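Local coordinates for uncharacterized protein (Ruminococcus gnavus, PDB 4QAN) that is of unknown function but adopts a cystatin-like fold, divergent within the NTF2-like superfamily, and has been seen to bind a magnesium ion, at residues E26-V31 with A195-V200; F102-T107 with I183-Q188; I146-K149 with S154-L157. One frame throughout, in Å; residues are numbered along the deposited sequence.

Contact 1 of 3, residues E26-V31 with A195-V200; sequences EEEEAV and AKKTYV
The first turn of helix 27-39, bearing E28, faces the irregular segment 195-200, bearing K197 and Y199, with no backbone hydrogen bond between them. The setting is the cystatin-like fold, in which a helix lies against an antiparallel sheet; here a loop beyond the sheet is tied to the start of that helix by side chains alone. E28 swings CG opposite its backbone N (chi1 -162°) and stays extended beyond CG, which carries the carboxylate off the helix toward the loop. K197 comes from the opposite direction, bent at chi3, and its NZ forms a salt bridge with E28 OE1 at 2.6 Å. The second carboxylate oxygen has a different neighbour: E28 OE2 lies 3.4 Å from Y199 CE1, at the edge of the ring and near its plane. The carboxylate plane stands nearly perpendicular to the ring plane (82°), with the acid group at the ring's edge. An alanine here would remove the carboxylate, is likely to leave the K197 ammonium without this mate, and would take away the group beside the Y199 ring edge. K196 NZ, 5.6 Å from E28 OE2, may add a weaker electrostatic attraction, and the position of E28 near the helix N-terminus probably suits its negative charge as well. The whole arrangement lies at the surface. Strand 116-122 adjoins both sides of the contact: E28 and Y199 touch I120 and V117 respectively, Y199 OH is hydrogen-bonded to I120 N, and K196 pairs through its backbone with L118. Y199 is thereby fixed at its hydroxyl end, while on one ring face K197 CB sits 4.1 Å above the plane, offset toward the rim.

Contact 2 of 3, residues F102-T107 with I183-Q188; sequences FEELST and IPACVQ
L105 and E104, neighbours on helix 87-108, approach the single methyl group of A185 with different parts of their side chains, a small example of how an alanine lets a loop come close to a helix. The backbones draw nearest where L105 CA lies 5.4 Å from A185 CA. A185 turns its CB toward the helix, and L105 CD1 meets it at 3.4 Å, tighter than usual for two carbons and the sign of close packing here. The CB of L105 does not aim at the loop, and it is the branch end that comes near. E104 presents its aliphatic part instead, with CG 4.0 Å from A185 CB. With CG opposite the backbone N (chi1 -177°) and the chain extended beyond it, the carboxylate passes the methyl to the backbone of I183 and A185. There E104 OE2 stays 3.9 Å from A185 N, with no hydrogen bond across the two segments. The polar link is made by a third residue: K174 NZ forms a salt bridge with E104 OE1 and a hydrogen bond with I183 O, joining helix and loop through one ammonium group. Around this, L105 also packs on L173, while S106 touches L38 of helix 27-39 and E103 forms a salt bridge with K258 of helix 254-275. Further along the second segment, C186 touches I109, and the chain passes into the short strand 187-188, which lies antiparallel to strand 153-164.

Contact 3 of 3, residues I146-K149 with S154-L157; sequences IYVK and SYRL
V148 and Y155 form one of two antiparallel hydrogen-bonded pairs here, and I146 with L157 forms the other, the regular ladder of a beta hairpin made by strands 140-150 and 153-164. L157 N reaches I146 O at 2.6 Å, in the carbonyl plane, and I146 N returns a bond to L157 O at 2.7 Å. In the second pair V148 N donates to Y155 O at 2.9 Å, nearly straight on to the carbonyl, and V148 O is gripped twice: Y155 N donates at 2.9 Å, and S154 OG adds a longer bond of 3.3 Å from the opposite face of the carbonyl plane. S154 can do this because its OG lies opposite its own backbone N (chi1 -174°), next to the carbonyl carbon. I146 O also receives a CA-H...O contact from R156 CA at 3.2 Å. The non-hydrogen-bonded pair Y147 and R156 puts two long side chains side by side, pointing the same way. R156 lays CG over one face of the Y147 ring and passes CD 3.5 Å from Y147 OH, then bends at chi3, leaving ring and guanidinium planes 70° apart. On the other face of the sheet V148 CG1 meets L157 CD1 at 4.2 Å, the two side chains crossing at about a right angle, and V148 CG2 lies at the edge of the Y155 ring. That face is covered by helix 27-39, where L35 touches both I146 and L157. Strand 116-122 flanks the hairpin on one side, with Y147 bonded to L118 and K149 to E116; on the other, S154 pairs with M189, just past strand 187-188.

How the contacts relate
All three contacts gather about the antiparallel sheet that contains strands 116-122, 140-150 and 153-164, probably one domain of the chain, and lie on the same side of the chain's centre. Contact 3 is local, a hairpin, while contact 2 spans about 75 residues and encloses it, and contact 1 in turn encloses both. Contacts 1 and 3 have centres 13 Å apart and touch where V31 CG1 of helix 27-39 meets I146 CD1 at 3.4 Å. Contacts 2 and 3, 11 Å apart between centres, share the sheet through strands 187-188 and 153-164. Contacts 1 and 2 do not touch. The hairpin lies between two contacts that bring helices 27-39 and 87-108 together with segments far along the sequence.

Contact 1 of 3, residues E26-V31 with A195-V200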
loop_
_atom_site.group_PDB
_atom_site.type_symbol
_atom_site.label_atom_id
_atom_site.label_comp_id
_atom_site.label_asym_id
_atom_site.label_seq_id
_atom_site.Cartn_x
_atom_site.Cartn_y
_atom_site.Cartn_z
ATOM N N GLU A 26 14.825 -20.785 7.004
ATOM C CA GLU A 26 16.118 -20.350 6.492
ATOM C C GLU A 26 15.857 -19.317 5.423
ATOM O O GLU A 26 14.909 -19.461 4.646
ATOM C CB GLU A 26 16.880 -21.529 5.884
ATOM C CG GLU A 26 18.387 -21.334 5.853
ATOM C CD GLU A 26 19.032 -21.512 7.219
ATOM O OE1 GLU A 26 18.304 -21.758 8.207
ATOM O OE2 GLU A 26 20.275 -21.413 7.310
ATOM N N GLU A 27 16.693 -18.282 5.368
ATOM C CA GLU A 27 16.512 -17.222 4.372
ATOM C C GLU A 27 16.649 -17.748 2.926
ATOM O O GLU A 27 16.031 -17.210 2.010
ATOM C CB GLU A 27 17.438 -16.012 4.636
ATOM C CG GLU A 27 18.928 -16.210 4.372
ATOM C CD GLU A 27 19.771 -16.208 5.636
ATOM O OE1 GLU A 27 19.523 -17.054 6.525
ATOM O OE2 GLU A 27 20.696 -15.369 5.729
ATOM N N GLU A 28 17.424 -18.812 2.722
ATOM C CA GLU A 28 17.600 -19.362 1.375
ATOM C C GLU A 28 16.265 -19.856 0.800
ATOM O O GLU A 28 15.952 -19.594 -0.363
ATOM C CB GLU A 28 18.652 -20.487 1.355
ATOM C CG GLU A 28 19.179 -20.779 -0.045
ATOM C CD GLU A 28 20.317 -21.784 -0.065
ATOM O OE1 GLU A 28 20.085 -22.963 0.280
ATOM O OE2 GLU A 28 21.446 -21.399 -0.444
ATOM N N GLU A 29 15.481 -20.544 1.627
ATOM C CA GLU A 29 14.180 -21.081 1.217
ATOM C C GLU A 29 13.284 -19.959 0.746
ATOM O O GLU A 29 12.686 -20.047 -0.320
ATOM C CB GLU A 29 13.474 -21.777 2.379
ATOM C CG GLU A 29 14.205 -22.964 2.980
ATOM C CD GLU A 29 13.574 -23.398 4.294
ATOM O OE1 GLU A 29 12.507 -22.831 4.650
ATOM O OE2 GLU A 29 14.135 -24.296 4.967
ATOM N N ALA A 30 13.199 -18.912 1.561
ATOM C CA ALA A 30 12.408 -17.721 1.239
ATOM C C ALA A 30 12.824 -17.095 -0.100
ATOM O O ALA A 30 11.978 -16.659 -0.882
ATOM C CB ALA A 30 12.534 -16.703 2.360
ATOM N N VAL A 31 14.129 -17.073 -0.365
ATOM C CA VAL A 31 14.656 -16.532 -1.615
ATOM C C VAL A 31 14.217 -17.386 -2.798
ATOM O O VAL A 31 13.765 -16.851 -3.817
ATOM C CB VAL A 31 16.194 -16.458 -1.596
ATOM C CG1 VAL A 31 16.745 -16.110 -2.979
ATOM C CG2 VAL A 31 16.663 -15.450 -0.559
ATOM N N ALA A 195 26.783 -23.625 -11.391
ATOM C CA ALA A 195 25.833 -23.662 -10.279
ATOM C C ALA A 195 26.450 -24.359 -9.061
ATOM O O ALA A 195 27.150 -25.370 -9.204
ATOM C CB ALA A 195 24.542 -24.347 -10.696
ATOM N N LYS A 196 26.192 -23.814 -7.871
ATOM C CA LYS A 196 26.808 -24.316 -6.635
ATOM C C LYS A 196 26.123 -25.576 -6.085
ATOM O O LYS A 196 26.798 -26.502 -5.631
ATOM C CB LYS A 196 26.821 -23.224 -5.556
ATOM C CG LYS A 196 27.895 -23.438 -4.492
ATOM C CD LYS A 196 27.415 -23.086 -3.091
ATOM C CE LYS A 196 27.242 -21.590 -2.897
ATOM N NZ LYS A 196 26.964 -21.259 -1.471
ATOM N N LYS A 197 24.790 -25.593 -6.116
ATOM C CA LYS A 197 23.996 -26.708 -5.590
ATOM C C LYS A 197 22.902 -27.133 -6.569
ATOM O O LYS A 197 22.776 -26.578 -7.666
ATOM C CB LYS A 197 23.298 -26.294 -4.291
ATOM C CG LYS A 197 24.206 -25.848 -3.161
ATOM C CD LYS A 197 23.426 -25.058 -2.117
ATOM C CE LYS A 197 22.318 -25.874 -1.467
ATOM N NZ LYS A 197 21.386 -24.999 -0.710
ATOM N N THR A 198 22.128 -28.133 -6.153
ATOM C CA THR A 198 20.814 -28.411 -6.724
ATOM C C THR A 198 19.826 -27.556 -5.944
ATOM O O THR A 198 19.389 -27.943 -4.862
ATOM C CB THR A 198 20.414 -29.903 -6.565
ATOM O OG1 THR A 198 21.348 -30.741 -7.258
ATOM C CG2 THR A 198 19.002 -30.156 -7.107
ATOM N N TYR A 199 19.493 -26.382 -6.463
ATOM C CA TYR A 199 18.519 -25.536 -5.782
ATOM C C TYR A 199 17.106 -26.050 -6.089
ATOM O O TYR A 199 16.736 -26.241 -7.253
ATOM C CB TYR A 199 18.688 -24.056 -6.170
ATOM C CG TYR A 199 19.936 -23.400 -5.584
ATOM C CD1 TYR A 199 19.962 -22.951 -4.264
ATOM C CD2 TYR A 199 21.091 -23.230 -6.353
ATOM C CE1 TYR A 199 21.098 -22.360 -3.728
ATOM C CE2 TYR A 199 22.232 -22.635 -5.824
ATOM C CZ TYR A 199 22.232 -22.203 -4.511
ATOM O OH TYR A 199 23.364 -21.617 -3.978
ATOM N N VAL A 200 16.337 -26.295 -5.031
ATOM C CA VAL A 200 14.961 -26.782 -5.149
ATOM C C VAL A 200 13.989 -25.606 -5.159
ATOM O O VAL A 200 13.738 -24.991 -4.122
ATOM C CB VAL A 200 14.608 -27.742 -3.988
ATOM C CG1 VAL A 200 13.104 -27.997 -3.903
ATOM C CG2 VAL A 200 15.382 -29.053 -4.140
#

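Contact 2 of 3, residues F102-T107 with I183-Q188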
loop_
_atom_site.group_PDB
_atom_site.type_symbol
_atom_site.label_atom_id
_atom_site.label_comp_id
_atom_site.label_asym_id
_atom_site.label_seq_id
_atom_site.Cartn_x
_atom_site.Cartn_y
_atom_site.Cartn_z
ATOM N N PHE A 102 7.660 -6.982 -8.479
ATOM C CA PHE A 102 7.461 -8.209 -9.225
ATOM C C PHE A 102 7.400 -7.916 -10.727
ATOM O O PHE A 102 8.101 -8.539 -11.510
ATOM C CB PHE A 102 6.185 -8.893 -8.754
ATOM C CG PHE A 102 5.925 -10.212 -9.410
ATOM C CD1 PHE A 102 6.518 -11.366 -8.929
ATOM C CD2 PHE A 102 5.069 -10.302 -10.506
ATOM C CE1 PHE A 102 6.264 -12.584 -9.528
ATOM C CE2 PHE A 102 4.811 -11.514 -11.110
ATOM C CZ PHE A 102 5.406 -12.657 -10.617
ATOM N N GLU A 103 6.565 -6.954 -11.107
ATOM C CA GLU A 103 6.387 -6.620 -12.531
ATOM C C GLU A 103 7.682 -6.114 -13.163
ATOM O O GLU A 103 8.053 -6.544 -14.262
ATOM C CB GLU A 103 5.256 -5.602 -12.711
ATOM C CG GLU A 103 3.871 -6.178 -12.425
ATOM C CD GLU A 103 2.763 -5.126 -12.441
ATOM O OE1 GLU A 103 3.071 -3.926 -12.387
ATOM O OE2 GLU A 103 1.573 -5.492 -12.499
ATOM N N GLU A 104 8.378 -5.227 -12.455
ATOM C CA GLU A 104 9.649 -4.691 -12.938
ATOM C C GLU A 104 10.679 -5.802 -13.231
ATOM O O GLU A 104 11.232 -5.855 -14.339
ATOM C CB GLU A 104 10.216 -3.686 -11.945
ATOM C CG GLU A 104 11.497 -3.023 -12.411
ATOM C CD GLU A 104 11.997 -1.951 -11.463
ATOM O OE1 GLU A 104 11.234 -1.517 -10.571
ATOM O OE2 GLU A 104 13.163 -1.537 -11.624
ATOM N N LEU A 105 10.929 -6.686 -12.264
ATOM C CA LEU A 105 11.879 -7.793 -12.477
ATOM C C LEU A 105 11.422 -8.722 -13.591
ATOM O O LEU A 105 12.247 -9.267 -14.318
ATOM C CB LEU A 105 12.077 -8.632 -11.209
ATOM C CG LEU A 105 13.162 -8.225 -10.214
ATOM C CD1 LEU A 105 12.831 -6.904 -9.526
ATOM C CD2 LEU A 105 13.339 -9.329 -9.181
ATOM N N SER A 106 10.114 -8.932 -13.696
ATOM C CA SER A 106 9.547 -9.764 -14.758
ATOM C C SER A 106 9.750 -9.117 -16.126
ATOM O O SER A 106 9.837 -9.812 -17.123
ATOM C CB SER A 106 8.056 -10.018 -14.521
ATOM O OG SER A 106 7.852 -10.914 -13.435
ATOM N N THR A 107 9.824 -7.790 -16.159
ATOM C CA THR A 107 10.096 -7.053 -17.387
ATOM C C THR A 107 11.593 -7.016 -17.662
ATOM O O THR A 107 12.025 -7.314 -18.765
ATOM C CB THR A 107 9.562 -5.607 -17.296
ATOM O OG1 THR A 107 8.138 -5.627 -17.371
ATOM C CG2 THR A 107 10.098 -4.727 -18.428
ATOM N N ILE A 183 16.374 2.087 -7.724
ATOM C CA ILE A 183 17.222 0.912 -7.559
ATOM C C ILE A 183 16.974 -0.034 -8.739
ATOM O O ILE A 183 15.825 -0.269 -9.119
ATOM C CB ILE A 183 16.965 0.181 -6.221
ATOM C CG1 ILE A 183 17.387 1.063 -5.048
ATOM C CG2 ILE A 183 17.748 -1.128 -6.151
ATOM C CD1 ILE A 183 16.295 1.965 -4.565
ATOM N N PRO A 184 18.048 -0.570 -9.333
ATOM C CA PRO A 184 17.856 -1.464 -10.472
ATOM C C PRO A 184 17.364 -2.841 -10.052
ATOM O O PRO A 184 17.810 -3.380 -9.038
ATOM C CB PRO A 184 19.258 -1.573 -11.089
ATOM C CG PRO A 184 20.085 -0.523 -10.430
ATOM C CD PRO A 184 19.470 -0.297 -9.086
ATOM N N ALA A 185 16.452 -3.397 -10.838
ATOM C CA ALA A 185 15.945 -4.745 -10.600
ATOM C C ALA A 185 17.038 -5.797 -10.696
ATOM O O ALA A 185 17.027 -6.767 -9.937
ATOM C CB ALA A 185 14.837 -5.061 -11.584
ATOM N N CYS A 186 17.981 -5.595 -11.619
ATOM C CA CYS A 186 19.031 -6.564 -11.895
ATOM C C CYS A 186 20.261 -5.945 -12.566
ATOM O O CYS A 186 20.234 -4.807 -13.012
ATOM C CB CYS A 186 18.482 -7.657 -12.815
ATOM S SG CYS A 186 18.148 -7.118 -14.510
ATOM N N VAL A 187 21.347 -6.707 -12.625
ATOM C CA VAL A 187 22.457 -6.382 -13.523
ATOM C C VAL A 187 22.910 -7.664 -14.207
ATOM O O VAL A 187 22.886 -8.743 -13.605
ATOM C CB VAL A 187 23.654 -5.685 -12.815
ATOM C CG1 VAL A 187 23.176 -4.536 -11.926
ATOM C CG2 VAL A 187 24.484 -6.677 -12.015
ATOM N N GLN A 188 23.303 -7.538 -15.471
ATOM C CA GLN A 188 23.765 -8.677 -16.247
ATOM C C GLN A 188 25.247 -8.910 -15.977
ATOM O O GLN A 188 26.026 -7.961 -15.932
ATOM C CB GLN A 188 23.518 -8.457 -17.740
ATOM C CG GLN A 188 23.559 -9.750 -18.540
ATOM C CD GLN A 188 23.451 -9.535 -20.036
ATOM O OE1 GLN A 188 22.735 -8.648 -20.498
ATOM N NE2 GLN A 188 24.155 -10.361 -20.804
#

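Contact 3 of 3, residues I146-K149 with S154-L157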
loop_
_atom_site.group_PDB
_atom_site.type_symbol
_atom_site.label_atom_id
_atom_site.label_comp_id
_atom_site.label_asym_id
_atom_site.label_seq_id
_atom_site.Cartn_x
_atom_site.Cartn_y
_atom_site.Cartn_z
ATOM N N ILE A 146 21.942 -12.754 -5.719
ATOM C CA ILE A 146 21.409 -13.953 -6.354
ATOM C C ILE A 146 21.844 -13.990 -7.814
ATOM O O ILE A 146 21.594 -13.053 -8.561
ATOM C CB ILE A 146 19.874 -13.984 -6.247
ATOM C CG1 ILE A 146 19.445 -13.855 -4.783
ATOM C CG2 ILE A 146 19.293 -15.256 -6.850
ATOM C CD1 ILE A 146 18.026 -13.371 -4.620
ATOM N N TYR A 147 22.504 -15.075 -8.206
ATOM C CA TYR A 147 22.951 -15.251 -9.581
ATOM C C TYR A 147 22.042 -16.253 -10.276
ATOM O O TYR A 147 21.948 -17.411 -9.868
ATOM C CB TYR A 147 24.419 -15.711 -9.623
ATOM C CG TYR A 147 25.361 -14.703 -8.995
ATOM C CD1 TYR A 147 25.919 -13.678 -9.752
ATOM C CD2 TYR A 147 25.663 -14.752 -7.634
ATOM C CE1 TYR A 147 26.767 -12.741 -9.177
ATOM C CE2 TYR A 147 26.508 -13.818 -7.048
ATOM C CZ TYR A 147 27.058 -12.812 -7.824
ATOM O OH TYR A 147 27.896 -11.875 -7.261
ATOM N N VAL A 148 21.366 -15.796 -11.320
ATOM C CA VAL A 148 20.484 -16.651 -12.099
ATOM C C VAL A 148 20.890 -16.651 -13.565
ATOM O O VAL A 148 21.724 -15.852 -13.979
ATOM C CB VAL A 148 19.012 -16.211 -11.971
ATOM C CG1 VAL A 148 18.594 -16.210 -10.506
ATOM C CG2 VAL A 148 18.782 -14.843 -12.611
ATOM N N LYS A 149 20.282 -17.550 -14.339
ATOM C CA LYS A 149 20.581 -17.702 -15.761
ATOM C C LYS A 149 19.301 -17.822 -16.587
ATOM O O LYS A 149 18.407 -18.595 -16.232
ATOM C CB LYS A 149 21.448 -18.938 -15.969
ATOM C CG LYS A 149 21.617 -19.340 -17.423
ATOM C CD LYS A 149 22.456 -20.593 -17.545
ATOM C CE LYS A 149 22.553 -21.045 -18.988
ATOM N NZ LYS A 149 23.333 -22.304 -19.095
ATOM N N SER A 154 23.229 -14.382 -17.987
ATOM C CA SER A 154 23.341 -14.518 -16.539
ATOM C C SER A 154 23.038 -13.151 -15.916
ATOM O O SER A 154 23.486 -12.128 -16.433
ATOM C CB SER A 154 24.749 -14.988 -16.158
ATOM O OG SER A 154 24.853 -15.258 -14.770
ATOM N N TYR A 155 22.265 -13.125 -14.831
ATOM C CA TYR A 155 21.969 -11.863 -14.124
ATOM C C TYR A 155 22.232 -11.987 -12.622
ATOM O O TYR A 155 22.182 -13.087 -12.065
ATOM C CB TYR A 155 20.513 -11.426 -14.350
ATOM C CG TYR A 155 20.077 -11.396 -15.797
ATOM C CD1 TYR A 155 19.514 -12.520 -16.394
ATOM C CD2 TYR A 155 20.227 -10.250 -16.568
ATOM C CE1 TYR A 155 19.111 -12.504 -17.716
ATOM C CE2 TYR A 155 19.828 -10.224 -17.894
ATOM C CZ TYR A 155 19.270 -11.353 -18.461
ATOM O OH TYR A 155 18.869 -11.340 -19.774
ATOM N N ARG A 156 22.531 -10.860 -11.977
ATOM C CA ARG A 156 22.622 -10.808 -10.521
ATOM C C ARG A 156 21.413 -10.053 -9.992
ATOM O O ARG A 156 21.028 -9.022 -10.550
ATOM C CB ARG A 156 23.927 -10.141 -10.042
ATOM C CG ARG A 156 23.981 -9.918 -8.527
ATOM C CD ARG A 156 25.357 -9.524 -7.999
ATOM N NE ARG A 156 25.898 -8.324 -8.634
ATOM C CZ ARG A 156 25.490 -7.078 -8.395
ATOM N NH1 ARG A 156 24.512 -6.823 -7.530
ATOM N NH2 ARG A 156 26.059 -6.067 -9.040
ATOM N N LEU A 157 20.806 -10.568 -8.927
ATOM C CA LEU A 157 19.708 -9.868 -8.265
ATOM C C LEU A 157 20.098 -9.612 -6.820
ATOM O O LEU A 157 20.945 -10.309 -6.276
ATOM C CB LEU A 157 18.423 -10.689 -8.320
ATOM C CG LEU A 157 18.075 -11.370 -9.646
ATOM C CD1 LEU A 157 17.054 -12.475 -9.429
ATOM C CD2 LEU A 157 17.557 -10.357 -10.649
#